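Local structure of peptide ABC transporter, peptide-binding protein (Thermus thermophilus, 2D5W) at residues P283-R288 and F293-V298; N552-R557 and Y563-Y568; S274-Q279 and A413-R418; N256-A261 and G265-T270. The protein binds oligopeptides, here a pentapeptide, and probably delivers them to an ABC transporter for uptake. All coordinates share one frame; numbering follows the deposited sequence.

Interaction 1: residues P283-R288 and F293-V298; sequences PQLVRR and FDIWFV
V286 and I295 bring the backbones of the short helix 283-286 and the strand 293-298 nearest each other, with their CA atoms 7.9 Å apart. In this protein of the periplasmic binding protein fold, a short helix packs here against the start of the strand that follows it: the chain leaves the helix, passes through a short loop and enters the long strand 293-308. The contact is small and wholly apolar, and I295 contributes the largest share. Its CB points toward the helix, and CG1 stands anti to the carbonyl carbon (chi1 -56°) with CD1 extended beyond it, which carries that methyl across to the helix. L285 answers from the other side. Its CG lies anti to the backbone N (chi1 174°), turning the branched end toward the strand, and the two side chains meet tip to tip, with L285 CG 3.8 Å from I295 CD1. The CD2 methyl of L285 is nearly as close to the same I295 CD1, at 3.9 Å, leaving the isoleucine methyl beside one branch of the leucine. L285 is buried, and I263 of helix 255-264 also touches it, so the leucine sits between that helix and the strand. The strand is also held by backbone pairing: D294 and W296 bond to V556 and Y554 of strand 544-557, while D294 OD1 forms a salt bridge with K558. V286 lies at the more exposed border, where its CG2 methyl comes within 4.3 Å of I295 CD1.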
loop_
_atom_site.group_PDB
_atom_site.type_symbol
_atom_site.label_atom_id
_atom_site.label_comp_id
_atom_site.label_asym_id
_atom_site.label_seq_id
_atom_site.Cartn_x
_atom_site.Cartn_y
_atom_site.Cartn_z
ATOM N N PRO A 283 -5.936 27.720 6.272
ATOM C CA PRO A 283 -6.732 28.862 5.814
ATOM C C PRO A 283 -6.524 29.270 4.358
ATOM O O PRO A 283 -7.472 29.690 3.692
ATOM C CB PRO A 283 -6.347 29.970 6.797
ATOM C CG PRO A 283 -4.952 29.603 7.193
ATOM C CD PRO A 283 -5.044 28.110 7.378
ATOM N N GLN A 284 -5.297 29.151 3.854
ATOM C CA GLN A 284 -5.032 29.531 2.472
ATOM C C GLN A 284 -5.832 28.687 1.483
ATOM O O GLN A 284 -6.088 29.120 0.358
ATOM C CB GLN A 284 -3.534 29.450 2.146
ATOM C CG GLN A 284 -2.872 28.120 2.438
ATOM C CD GLN A 284 -2.223 28.081 3.807
ATOM O OE1 GLN A 284 -2.848 28.409 4.815
ATOM N NE2 GLN A 284 -0.960 27.669 3.849
ATOM N N LEU A 285 -6.224 27.485 1.900
ATOM C CA LEU A 285 -7.021 26.608 1.045
ATOM C C LEU A 285 -8.504 26.796 1.344
ATOM O O LEU A 285 -9.305 27.028 0.440
ATOM C CB LEU A 285 -6.648 25.138 1.271
ATOM C CG LEU A 285 -7.519 24.119 0.525
ATOM C CD1 LEU A 285 -7.274 24.211 -0.974
ATOM C CD2 LEU A 285 -7.203 22.720 1.026
ATOM N N VAL A 286 -8.862 26.698 2.618
ATOM C CA VAL A 286 -10.251 26.838 3.032
ATOM C C VAL A 286 -10.889 28.150 2.578
ATOM O O VAL A 286 -12.026 28.164 2.101
ATOM C CB VAL A 286 -10.373 26.704 4.567
ATOM C CG1 VAL A 286 -11.803 26.975 5.010
ATOM C CG2 VAL A 286 -9.944 25.304 4.994
ATOM N N ARG A 287 -10.155 29.249 2.699
ATOM C CA ARG A 287 -10.693 30.546 2.310
ATOM C C ARG A 287 -10.807 30.744 0.806
ATOM O O ARG A 287 -11.429 31.698 0.349
ATOM C CB ARG A 287 -9.850 31.661 2.925
ATOM C CG ARG A 287 -9.929 31.678 4.439
ATOM C CD ARG A 287 -9.069 32.772 5.028
ATOM N NE ARG A 287 -9.325 32.937 6.453
ATOM C CZ ARG A 287 -8.902 33.973 7.171
ATOM N NH1 ARG A 287 -9.185 34.042 8.463
ATOM N NH2 ARG A 287 -8.196 34.938 6.595
ATOM N N ARG A 288 -10.219 29.836 0.033
ATOM C CA ARG A 288 -10.282 29.934 -1.420
ATOM C C ARG A 288 -11.244 28.906 -2.018
ATOM O O ARG A 288 -11.437 28.861 -3.233
ATOM C CB ARG A 288 -8.878 29.760 -2.015
ATOM C CG ARG A 288 -7.988 30.981 -1.839
ATOM C CD ARG A 288 -8.327 32.060 -2.860
ATOM N NE ARG A 288 -7.716 31.788 -4.161
ATOM C CZ ARG A 288 -8.367 31.799 -5.321
ATOM N NH1 ARG A 288 -7.718 31.544 -6.448
ATOM N NH2 ARG A 288 -9.667 32.056 -5.354
ATOM N N PHE A 293 -14.331 24.767 -4.902
ATOM C CA PHE A 293 -14.050 23.382 -4.534
ATOM C C PHE A 293 -14.704 22.973 -3.231
ATOM O O PHE A 293 -15.055 23.812 -2.407
ATOM C CB PHE A 293 -12.540 23.160 -4.343
ATOM C CG PHE A 293 -11.720 23.381 -5.576
ATOM C CD1 PHE A 293 -11.328 24.661 -5.959
ATOM C CD2 PHE A 293 -11.335 22.299 -6.358
ATOM C CE1 PHE A 293 -10.561 24.857 -7.105
ATOM C CE2 PHE A 293 -10.572 22.481 -7.504
ATOM C CZ PHE A 293 -10.183 23.761 -7.881
ATOM N N ASP A 294 -14.851 21.664 -3.060
ATOM C CA ASP A 294 -15.363 21.094 -1.824
ATOM C C ASP A 294 -14.174 20.353 -1.222
ATOM O O ASP A 294 -13.366 19.762 -1.948
ATOM C CB ASP A 294 -16.507 20.110 -2.084
ATOM C CG ASP A 294 -17.795 20.811 -2.459
ATOM O OD1 ASP A 294 -18.112 20.873 -3.664
ATOM O OD2 ASP A 294 -18.481 21.314 -1.544
ATOM N N ILE A 295 -14.050 20.411 0.097
ATOM C CA ILE A 295 -12.960 19.742 0.795
ATOM C C ILE A 295 -13.561 18.674 1.696
ATOM O O ILE A 295 -14.463 18.954 2.485
ATOM C CB ILE A 295 -12.159 20.735 1.660
ATOM C CG1 ILE A 295 -11.657 21.889 0.787
ATOM C CG2 ILE A 295 -10.988 20.016 2.330
ATOM C CD1 ILE A 295 -11.045 23.032 1.572
ATOM N N TRP A 296 -13.059 17.450 1.573
ATOM C CA TRP A 296 -13.545 16.322 2.361
ATOM C C TRP A 296 -12.402 15.615 3.070
ATOM O O TRP A 296 -11.270 15.630 2.594
ATOM C CB TRP A 296 -14.226 15.287 1.462
ATOM C CG TRP A 296 -15.278 15.824 0.560
ATOM C CD1 TRP A 296 -15.136 16.183 -0.750
ATOM C CD2 TRP A 296 -16.650 16.039 0.891
ATOM N NE1 TRP A 296 -16.345 16.604 -1.259
ATOM C CE2 TRP A 296 -17.289 16.525 -0.271
ATOM C CE3 TRP A 296 -17.404 15.864 2.059
ATOM C CZ2 TRP A 296 -18.654 16.840 -0.297
ATOM C CZ3 TRP A 296 -18.758 16.177 2.032
ATOM C CH2 TRP A 296 -19.368 16.659 0.860
ATOM N N PHE A 297 -12.710 14.986 4.199
ATOM C CA PHE A 297 -11.722 14.223 4.956
ATOM C C PHE A 297 -12.293 12.821 5.101
ATOM O O PHE A 297 -13.353 12.632 5.697
ATOM C CB PHE A 297 -11.491 14.861 6.325
ATOM C CG PHE A 297 -10.802 16.191 6.257
ATOM C CD1 PHE A 297 -9.416 16.277 6.319
ATOM C CD2 PHE A 297 -11.539 17.359 6.102
ATOM C CE1 PHE A 297 -8.773 17.509 6.228
ATOM C CE2 PHE A 297 -10.906 18.598 6.009
ATOM C CZ PHE A 297 -9.521 18.672 6.073
ATOM N N VAL A 298 -11.590 11.838 4.548
ATOM C CA VAL A 298 -12.060 10.462 4.582
ATOM C C VAL A 298 -11.187 9.550 5.428
ATOM O O VAL A 298 -10.019 9.337 5.124
ATOM C CB VAL A 298 -12.133 9.879 3.150
ATOM C CG1 VAL A 298 -12.646 8.445 3.187
ATOM C CG2 VAL A 298 -13.036 10.745 2.284
#

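Interaction 2: residues N552-R557 and Y563-Y568; sequences NPYVVR and YVASAY
Y554 and V556 of the strand 544-557 pack against A565 and Y563 of an irregular extended segment in a buried, apolar contact on one face of a sheet of this periplasmic binding protein fold. The two segments run in opposite directions but too far apart to pair as strands: the CA atoms of V556 and Y563 are 7.9 Å apart, and those of Y554 and A565 8.8 Å. Side chains fill the interval. On each segment they alternate, Y554 and V556 pointing toward the partner with V555 between them turned away, and Y563 and A565 pointing back with V564 turned away. The Y554 ring, set with CG anti to the carbonyl carbon (chi1 -70°), reaches across to the single methyl of A565, whose CB lies 3.9 Å from Y554 CE1. That methyl approaches the ring obliquely near its phenol end, since Y554 OH is also 3.9 Å from A565 CB. In the second pair the larger group belongs to the irregular segment. With CG anti to the backbone N (chi1 -173°), the Y563 ring is carried across to the strand, where its side chain crosses that of V556 at a slant. Beyond the apolar contact, Y563 OH is hydrogen-bonded to T270 O, and P575 touches both tyrosines. At the far end of the strand segment, N552 OD1 makes a weak hydrogen bond to a basic side chain of the bound peptide. The valine-tyrosine pair closes through one methyl, V556 CG2, which stands 4.1 Å from Y563 CD2.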
loop_
_atom_site.group_PDB
_atom_site.type_symbol
_atom_site.label_atom_id
_atom_site.label_comp_id
_atom_site.label_asym_id
_atom_site.label_seq_id
_atom_site.Cartn_x
_atom_site.Cartn_y
_atom_site.Cartn_z
ATOM N N ASN A 552 -7.623 10.911 4.777
ATOM C CA ASN A 552 -7.182 11.582 3.558
ATOM C C ASN A 552 -8.044 12.779 3.198
ATOM O O ASN A 552 -9.272 12.687 3.173
ATOM C CB ASN A 552 -7.213 10.636 2.350
ATOM C CG ASN A 552 -6.173 9.535 2.422
ATOM O OD1 ASN A 552 -5.062 9.740 2.905
ATOM N ND2 ASN A 552 -6.523 8.361 1.907
ATOM N N PRO A 553 -7.411 13.929 2.929
ATOM C CA PRO A 553 -8.201 15.101 2.556
ATOM C C PRO A 553 -8.345 15.083 1.034
ATOM O O PRO A 553 -7.395 14.756 0.318
ATOM C CB PRO A 553 -7.343 16.262 3.040
ATOM C CG PRO A 553 -5.954 15.755 2.815
ATOM C CD PRO A 553 -6.024 14.305 3.261
ATOM N N TYR A 554 -9.539 15.397 0.544
ATOM C CA TYR A 554 -9.786 15.449 -0.890
ATOM C C TYR A 554 -10.338 16.812 -1.263
ATOM O O TYR A 554 -11.234 17.328 -0.591
ATOM C CB TYR A 554 -10.779 14.366 -1.322
ATOM C CG TYR A 554 -10.219 12.969 -1.233
ATOM C CD1 TYR A 554 -10.545 12.132 -0.170
ATOM C CD2 TYR A 554 -9.330 12.498 -2.198
ATOM C CE1 TYR A 554 -10.001 10.858 -0.070
ATOM C CE2 TYR A 554 -8.780 11.230 -2.105
ATOM C CZ TYR A 554 -9.118 10.417 -1.042
ATOM O OH TYR A 554 -8.571 9.160 -0.949
ATOM N N VAL A 555 -9.780 17.404 -2.313
ATOM C CA VAL A 555 -10.233 18.701 -2.805
ATOM C C VAL A 555 -10.803 18.388 -4.177
ATOM O O VAL A 555 -10.094 17.894 -5.057
ATOM C CB VAL A 555 -9.069 19.701 -2.912
ATOM C CG1 VAL A 555 -9.594 21.066 -3.355
ATOM C CG2 VAL A 555 -8.372 19.819 -1.563
ATOM N N VAL A 556 -12.089 18.674 -4.355
ATOM C CA VAL A 556 -12.781 18.341 -5.591
ATOM C C VAL A 556 -13.505 19.534 -6.198
ATOM O O VAL A 556 -14.306 20.187 -5.530
ATOM C CB VAL A 556 -13.799 17.207 -5.316
ATOM C CG1 VAL A 556 -14.472 16.771 -6.604
ATOM C CG2 VAL A 556 -13.098 16.032 -4.646
ATOM N N ARG A 557 -13.235 19.810 -7.468
ATOM C CA ARG A 557 -13.874 20.935 -8.135
ATOM C C ARG A 557 -15.378 20.742 -8.219
ATOM O O ARG A 557 -15.865 19.642 -8.492
ATOM C CB ARG A 557 -13.326 21.119 -9.550
ATOM C CG ARG A 557 -13.750 22.446 -10.180
ATOM C CD ARG A 557 -13.475 22.503 -11.671
ATOM N NE ARG A 557 -12.077 22.242 -12.008
ATOM C CZ ARG A 557 -11.072 23.087 -11.797
ATOM N NH1 ARG A 557 -11.288 24.272 -11.240
ATOM N NH2 ARG A 557 -9.843 22.749 -12.158
ATOM N N TYR A 563 -16.436 11.152 -8.164
ATOM C CA TYR A 563 -15.032 11.058 -7.758
ATOM C C TYR A 563 -15.182 10.992 -6.240
ATOM O O TYR A 563 -15.046 11.999 -5.540
ATOM C CB TYR A 563 -14.263 12.319 -8.157
ATOM C CG TYR A 563 -12.770 12.212 -7.922
ATOM C CD1 TYR A 563 -11.929 11.684 -8.901
ATOM C CD2 TYR A 563 -12.205 12.593 -6.705
ATOM C CE1 TYR A 563 -10.560 11.536 -8.674
ATOM C CE2 TYR A 563 -10.840 12.449 -6.466
ATOM C CZ TYR A 563 -10.024 11.918 -7.453
ATOM O OH TYR A 563 -8.679 11.759 -7.215
ATOM N N VAL A 564 -15.474 9.792 -5.749
ATOM C CA VAL A 564 -15.740 9.559 -4.337
ATOM C C VAL A 564 -14.906 8.429 -3.760
ATOM O O VAL A 564 -14.656 7.423 -4.425
ATOM C CB VAL A 564 -17.243 9.232 -4.153
ATOM C CG1 VAL A 564 -17.547 8.847 -2.711
ATOM C CG2 VAL A 564 -18.075 10.430 -4.586
ATOM N N ALA A 565 -14.488 8.602 -2.510
ATOM C CA ALA A 565 -13.690 7.607 -1.817
ATOM C C ALA A 565 -14.315 7.297 -0.461
ATOM O O ALA A 565 -15.096 8.086 0.074
ATOM C CB ALA A 565 -12.263 8.121 -1.627
ATOM N N SER A 566 -13.978 6.135 0.081
ATOM C CA SER A 566 -14.466 5.725 1.390
ATOM C C SER A 566 -13.294 5.027 2.064
ATOM O O SER A 566 -12.221 4.914 1.480
ATOM C CB SER A 566 -15.647 4.763 1.258
ATOM O OG SER A 566 -15.232 3.532 0.698
ATOM N N ALA A 567 -13.498 4.556 3.287
ATOM C CA ALA A 567 -12.427 3.886 4.014
ATOM C C ALA A 567 -11.773 2.759 3.221
ATOM O O ALA A 567 -10.552 2.597 3.253
ATOM C CB ALA A 567 -12.957 3.349 5.336
ATOM N N TYR A 568 -12.581 1.990 2.498
ATOM C CA TYR A 568 -12.057 0.867 1.736
ATOM C C TYR A 568 -12.473 0.793 0.265
ATOM O O TYR A 568 -12.367 -0.265 -0.354
ATOM C CB TYR A 568 -12.421 -0.444 2.445
ATOM C CG TYR A 568 -11.765 -0.605 3.801
ATOM C CD1 TYR A 568 -12.507 -0.503 4.976
ATOM C CD2 TYR A 568 -10.402 -0.886 3.905
ATOM C CE1 TYR A 568 -11.909 -0.686 6.224
ATOM C CE2 TYR A 568 -9.792 -1.071 5.147
ATOM C CZ TYR A 568 -10.554 -0.972 6.301
ATOM O OH TYR A 568 -9.970 -1.188 7.531
#

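Interaction 3: residues S274-Q279 and A413-R418; sequences SLTFDQ and AGNVVR
T276 meets V417 and N415 through its branched end. CB lies 3.9 Å from V417 CG1. From there CG2, anti to the carbonyl carbon, runs on to 3.6 Å from the same V417 CG1 and also lies 3.8 Å from N415 OD1. The other branch is polar: OG1, which lies 3.9 Å from V417 CB, donates to D278 OD2 over 2.6 Å, meeting the carboxylate on its syn side but 30° out of plane. OG1 also accepts from a water at 2.8 Å, and that water takes the N-H of V417 at 3.0 Å, linking the hydroxyl to the first turn of helix 416-431. A valine here would remove the hydroxyl, and is likely to leave D278 OD2 without its close donor and the water without its hold on this segment. D278 OD2 in turn rests 3.7 Å from V417 CG2. N415 is the N-cap of helix 416-431, its OD1 accepting weakly from R418 N. Further along, R418 forms salt bridges with E304 and with the backbone of the bound peptide, so this helix start borders the peptide site. F344 and F345 of helix 337-345 cover V417, while helix 255-264 lies against S274 and L275.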
loop_
_atom_site.group_PDB
_atom_site.type_symbol
_atom_site.label_atom_id
_atom_site.label_comp_id
_atom_site.label_asym_id
_atom_site.label_seq_id
_atom_site.Cartn_x
_atom_site.Cartn_y
_atom_site.Cartn_z
ATOM N N SER A 274 -1.615 12.994 -1.914
ATOM C CA SER A 274 -1.453 14.387 -2.293
ATOM C C SER A 274 -1.136 15.282 -1.103
ATOM O O SER A 274 0.009 15.342 -0.662
ATOM C CB SER A 274 -2.719 14.872 -3.018
ATOM O OG SER A 274 -3.886 14.647 -2.244
ATOM N N LEU A 275 -2.153 15.966 -0.590
ATOM C CA LEU A 275 -2.006 16.877 0.538
ATOM C C LEU A 275 -2.152 16.157 1.866
ATOM O O LEU A 275 -2.825 15.131 1.958
ATOM C CB LEU A 275 -3.065 17.977 0.458
ATOM C CG LEU A 275 -3.153 18.759 -0.852
ATOM C CD1 LEU A 275 -4.326 19.734 -0.788
ATOM C CD2 LEU A 275 -1.846 19.498 -1.099
ATOM N N THR A 276 -1.528 16.703 2.902
ATOM C CA THR A 276 -1.638 16.099 4.216
ATOM C C THR A 276 -2.801 16.750 4.971
ATOM O O THR A 276 -3.308 17.797 4.567
ATOM C CB THR A 276 -0.305 16.204 4.992
ATOM O OG1 THR A 276 0.138 17.564 5.032
ATOM C CG2 THR A 276 0.762 15.364 4.298
ATOM N N PHE A 277 -3.231 16.112 6.050
ATOM C CA PHE A 277 -4.372 16.568 6.843
ATOM C C PHE A 277 -4.360 18.054 7.197
ATOM O O PHE A 277 -5.358 18.759 7.011
ATOM C CB PHE A 277 -4.453 15.729 8.118
ATOM C CG PHE A 277 -5.750 15.862 8.864
ATOM C CD1 PHE A 277 -6.831 15.038 8.563
ATOM C CD2 PHE A 277 -5.886 16.794 9.885
ATOM C CE1 PHE A 277 -8.027 15.140 9.273
ATOM C CE2 PHE A 277 -7.077 16.903 10.601
ATOM C CZ PHE A 277 -8.149 16.074 10.294
ATOM N N ASP A 278 -3.232 18.521 7.717
ATOM C CA ASP A 278 -3.073 19.917 8.104
ATOM C C ASP A 278 -3.275 20.863 6.924
ATOM O O ASP A 278 -3.843 21.945 7.069
ATOM C CB ASP A 278 -1.684 20.135 8.713
ATOM C CG ASP A 278 -0.561 19.655 7.804
ATOM O OD1 ASP A 278 0.331 20.467 7.478
ATOM O OD2 ASP A 278 -0.567 18.466 7.421
ATOM N N GLN A 279 -2.817 20.459 5.746
ATOM C CA GLN A 279 -2.964 21.311 4.573
ATOM C C GLN A 279 -4.422 21.419 4.147
ATOM O O GLN A 279 -4.873 22.479 3.707
ATOM C CB GLN A 279 -2.122 20.769 3.421
ATOM C CG GLN A 279 -0.639 20.719 3.728
ATOM C CD GLN A 279 0.166 20.195 2.563
ATOM O OE1 GLN A 279 -0.061 19.081 2.087
ATOM N NE2 GLN A 279 1.107 20.998 2.089
ATOM N N ALA A 413 11.059 12.758 0.971
ATOM C CA ALA A 413 11.452 14.148 0.782
ATOM C C ALA A 413 10.309 14.910 0.121
ATOM O O ALA A 413 9.610 14.372 -0.738
ATOM C CB ALA A 413 12.704 14.227 -0.090
ATOM N N GLY A 414 10.113 16.156 0.538
ATOM C CA GLY A 414 9.059 16.970 -0.041
ATOM C C GLY A 414 7.757 16.951 0.732
ATOM O O GLY A 414 6.935 17.856 0.581
ATOM N N ASN A 415 7.540 15.915 1.533
ATOM C CA ASN A 415 6.321 15.831 2.323
ATOM C C ASN A 415 6.599 16.699 3.542
ATOM O O ASN A 415 7.230 16.269 4.512
ATOM C CB ASN A 415 6.040 14.385 2.719
ATOM C CG ASN A 415 4.673 14.212 3.325
ATOM O OD1 ASN A 415 4.443 14.578 4.476
ATOM N ND2 ASN A 415 3.742 13.670 2.544
ATOM N N VAL A 416 6.119 17.934 3.480
ATOM C CA VAL A 416 6.391 18.904 4.524
ATOM C C VAL A 416 6.009 18.522 5.944
ATOM O O VAL A 416 6.792 18.758 6.865
ATOM C CB VAL A 416 5.784 20.276 4.152
ATOM C CG1 VAL A 416 6.081 21.298 5.244
ATOM C CG2 VAL A 416 6.374 20.748 2.826
ATOM N N VAL A 417 4.846 17.915 6.146
ATOM C CA VAL A 417 4.482 17.566 7.512
ATOM C C VAL A 417 5.457 16.532 8.087
ATOM O O VAL A 417 5.749 16.550 9.285
ATOM C CB VAL A 417 3.008 17.074 7.614
ATOM C CG1 VAL A 417 2.877 15.638 7.142
ATOM C CG2 VAL A 417 2.515 17.237 9.048
ATOM N N ARG A 418 5.979 15.644 7.245
ATOM C CA ARG A 418 6.949 14.656 7.708
ATOM C C ARG A 418 8.302 15.309 7.983
ATOM O O ARG A 418 9.005 14.924 8.919
ATOM C CB ARG A 418 7.097 13.535 6.679
ATOM C CG ARG A 418 5.957 12.544 6.729
ATOM C CD ARG A 418 6.014 11.566 5.584
ATOM N NE ARG A 418 4.991 10.539 5.726
ATOM C CZ ARG A 418 4.636 9.698 4.762
ATOM N NH1 ARG A 418 5.224 9.759 3.572
ATOM N NH2 ARG A 418 3.690 8.799 4.991
HETATM O O HOH W 1 2.657 18.420 4.161
#

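Interaction 4: residues N256-A261 and G265-T270; sequences NSLLVA and GSIDAT
I267 reaches A261 and L258 because its CG1 is set anti to the carbonyl carbon (chi1 -67°) and CD1 continues in an extended chain, carrying the terminal methyl to the helix. L258 complements it with CG anti to the backbone N (chi1 177°), which swings its end nearer although the side chain does not start out in that direction. The two chains cross at about a right angle, L258 CD1 standing 4.1 Å from I267 CD1. The closer partner of that methyl is A261, whose CB is 3.8 Å from I267 CD1; the small alanine lets the isoleucine come close to the helix backbone, with A261 C 4.1 Å from the same CD1. V262, one residue on, also touches I267. Where the helix ends, a water bridges the segments, donating to A261 O at 2.7 Å and accepting from S266 N at 2.9 Å, and thus serving a carbonyl of the last turn. S266 OG is hydrogen-bonded to R250. G265 is the first residue to leave the helix, and its positive phi (101°) would jam a CB against the preceding carbonyl. From there the chain turns back past the helix into strand 269-270. That strand and strand 246-251 both run parallel to strand 7-12, which lies between them, so helix 255-264 is the link of a beta-alpha-beta crossover, a unit typical of the alpha/beta periplasmic binding protein fold.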
loop_
_atom_site.group_PDB
_atom_site.type_symbol
_atom_site.label_atom_id
_atom_site.label_comp_id
_atom_site.label_asym_id
_atom_site.label_seq_id
_atom_site.Cartn_x
_atom_site.Cartn_y
_atom_site.Cartn_z
ATOM N N ASN A 256 3.735 21.496 -0.177
ATOM C CA ASN A 256 3.304 22.888 -0.091
ATOM C C ASN A 256 3.131 23.425 -1.511
ATOM O O ASN A 256 2.186 24.165 -1.792
ATOM C CB ASN A 256 4.315 23.745 0.682
ATOM C CG ASN A 256 3.951 25.219 0.669
ATOM O OD1 ASN A 256 4.500 26.000 -0.105
ATOM N ND2 ASN A 256 3.002 25.597 1.513
ATOM N N SER A 257 4.037 23.057 -2.410
ATOM C CA SER A 257 3.920 23.497 -3.793
ATOM C C SER A 257 2.656 22.885 -4.406
ATOM O O SER A 257 1.981 23.523 -5.213
ATOM C CB SER A 257 5.158 23.087 -4.589
ATOM O OG SER A 257 6.307 23.749 -4.084
ATOM N N LEU A 258 2.327 21.653 -4.024
ATOM C CA LEU A 258 1.119 21.023 -4.545
ATOM C C LEU A 258 -0.092 21.782 -4.006
ATOM O O LEU A 258 -1.049 22.033 -4.734
ATOM C CB LEU A 258 1.048 19.548 -4.139
ATOM C CG LEU A 258 -0.221 18.799 -4.568
ATOM C CD1 LEU A 258 -0.414 18.866 -6.076
ATOM C CD2 LEU A 258 -0.118 17.355 -4.111
ATOM N N LEU A 259 -0.046 22.154 -2.728
ATOM C CA LEU A 259 -1.135 22.908 -2.117
ATOM C C LEU A 259 -1.377 24.205 -2.896
ATOM O O LEU A 259 -2.522 24.563 -3.194
ATOM C CB LEU A 259 -0.801 23.236 -0.658
ATOM C CG LEU A 259 -1.805 24.131 0.084
ATOM C CD1 LEU A 259 -3.168 23.462 0.119
ATOM C CD2 LEU A 259 -1.308 24.400 1.493
ATOM N N VAL A 260 -0.299 24.906 -3.232
ATOM C CA VAL A 260 -0.418 26.151 -3.982
ATOM C C VAL A 260 -1.081 25.889 -5.336
ATOM O O VAL A 260 -1.968 26.633 -5.754
ATOM C CB VAL A 260 0.973 26.808 -4.192
ATOM C CG1 VAL A 260 0.864 27.990 -5.147
ATOM C CG2 VAL A 260 1.533 27.273 -2.851
ATOM N N ALA A 261 -0.664 24.825 -6.016
ATOM C CA ALA A 261 -1.249 24.496 -7.313
ATOM C C ALA A 261 -2.741 24.173 -7.170
ATOM O O ALA A 261 -3.564 24.596 -7.986
ATOM C CB ALA A 261 -0.506 23.317 -7.939
ATOM N N GLY A 265 -6.452 26.456 -8.818
ATOM C CA GLY A 265 -7.584 26.095 -9.654
ATOM C C GLY A 265 -7.373 25.251 -10.895
ATOM O O GLY A 265 -8.356 24.846 -11.513
ATOM N N SER A 266 -6.131 24.968 -11.274
ATOM C CA SER A 266 -5.894 24.173 -12.480
ATOM C C SER A 266 -6.031 22.668 -12.265
ATOM O O SER A 266 -6.021 21.897 -13.225
ATOM C CB SER A 266 -4.510 24.482 -13.066
ATOM O OG SER A 266 -3.470 24.027 -12.222
ATOM N N ILE A 267 -6.162 22.257 -11.010
ATOM C CA ILE A 267 -6.300 20.843 -10.674
ATOM C C ILE A 267 -7.752 20.548 -10.287
ATOM O O ILE A 267 -8.310 21.172 -9.382
ATOM C CB ILE A 267 -5.324 20.481 -9.535
ATOM C CG1 ILE A 267 -3.887 20.601 -10.059
ATOM C CG2 ILE A 267 -5.603 19.079 -9.009
ATOM C CD1 ILE A 267 -2.819 20.504 -8.996
ATOM N N ASP A 268 -8.364 19.594 -10.982
ATOM C CA ASP A 268 -9.762 19.246 -10.741
ATOM C C ASP A 268 -10.032 18.462 -9.469
ATOM O O ASP A 268 -11.068 18.647 -8.831
ATOM C CB ASP A 268 -10.317 18.453 -11.922
ATOM C CG ASP A 268 -10.242 19.218 -13.224
ATOM O OD1 ASP A 268 -10.731 20.364 -13.270
ATOM O OD2 ASP A 268 -9.699 18.673 -14.207
ATOM N N ALA A 269 -9.111 17.576 -9.107
ATOM C CA ALA A 269 -9.282 16.753 -7.918
ATOM C C ALA A 269 -7.932 16.288 -7.415
ATOM O O ALA A 269 -6.961 16.259 -8.165
ATOM C CB ALA A 269 -10.152 15.540 -8.244
ATOM N N THR A 270 -7.869 15.921 -6.141
ATOM C CA THR A 270 -6.619 15.439 -5.588
ATOM C C THR A 270 -6.651 13.932 -5.371
ATOM O O THR A 270 -7.703 13.321 -5.172
ATOM C CB THR A 270 -6.268 16.143 -4.266
ATOM O OG1 THR A 270 -7.368 16.040 -3.357
ATOM C CG2 THR A 270 -5.943 17.613 -4.519
HETATM O O HOH W 2 -3.485 25.815 -10.343
#

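Overall arrangement
Along the chain interaction 4 comes first, then 274-279, the first half of interaction 3, then interaction 1, nested inside the loop that interaction 3 closes at 413-418; interaction 2 follows near the C-terminus. Their centres lie 11 to 16 Å apart, with 1 and 4 nearest. Interactions 1 and 2 share a sheet through the antiparallel neighbours 293-308 and 544-557. R557 ties interaction 2 to interaction 4 by a salt bridge to D268, and the F277 and F297 rings join interactions 3 and 1. The four thus form one continuous region in which the late strand 544-557 is built into earlier parts of the chain, and it extends to the bound peptide through N552 and R418.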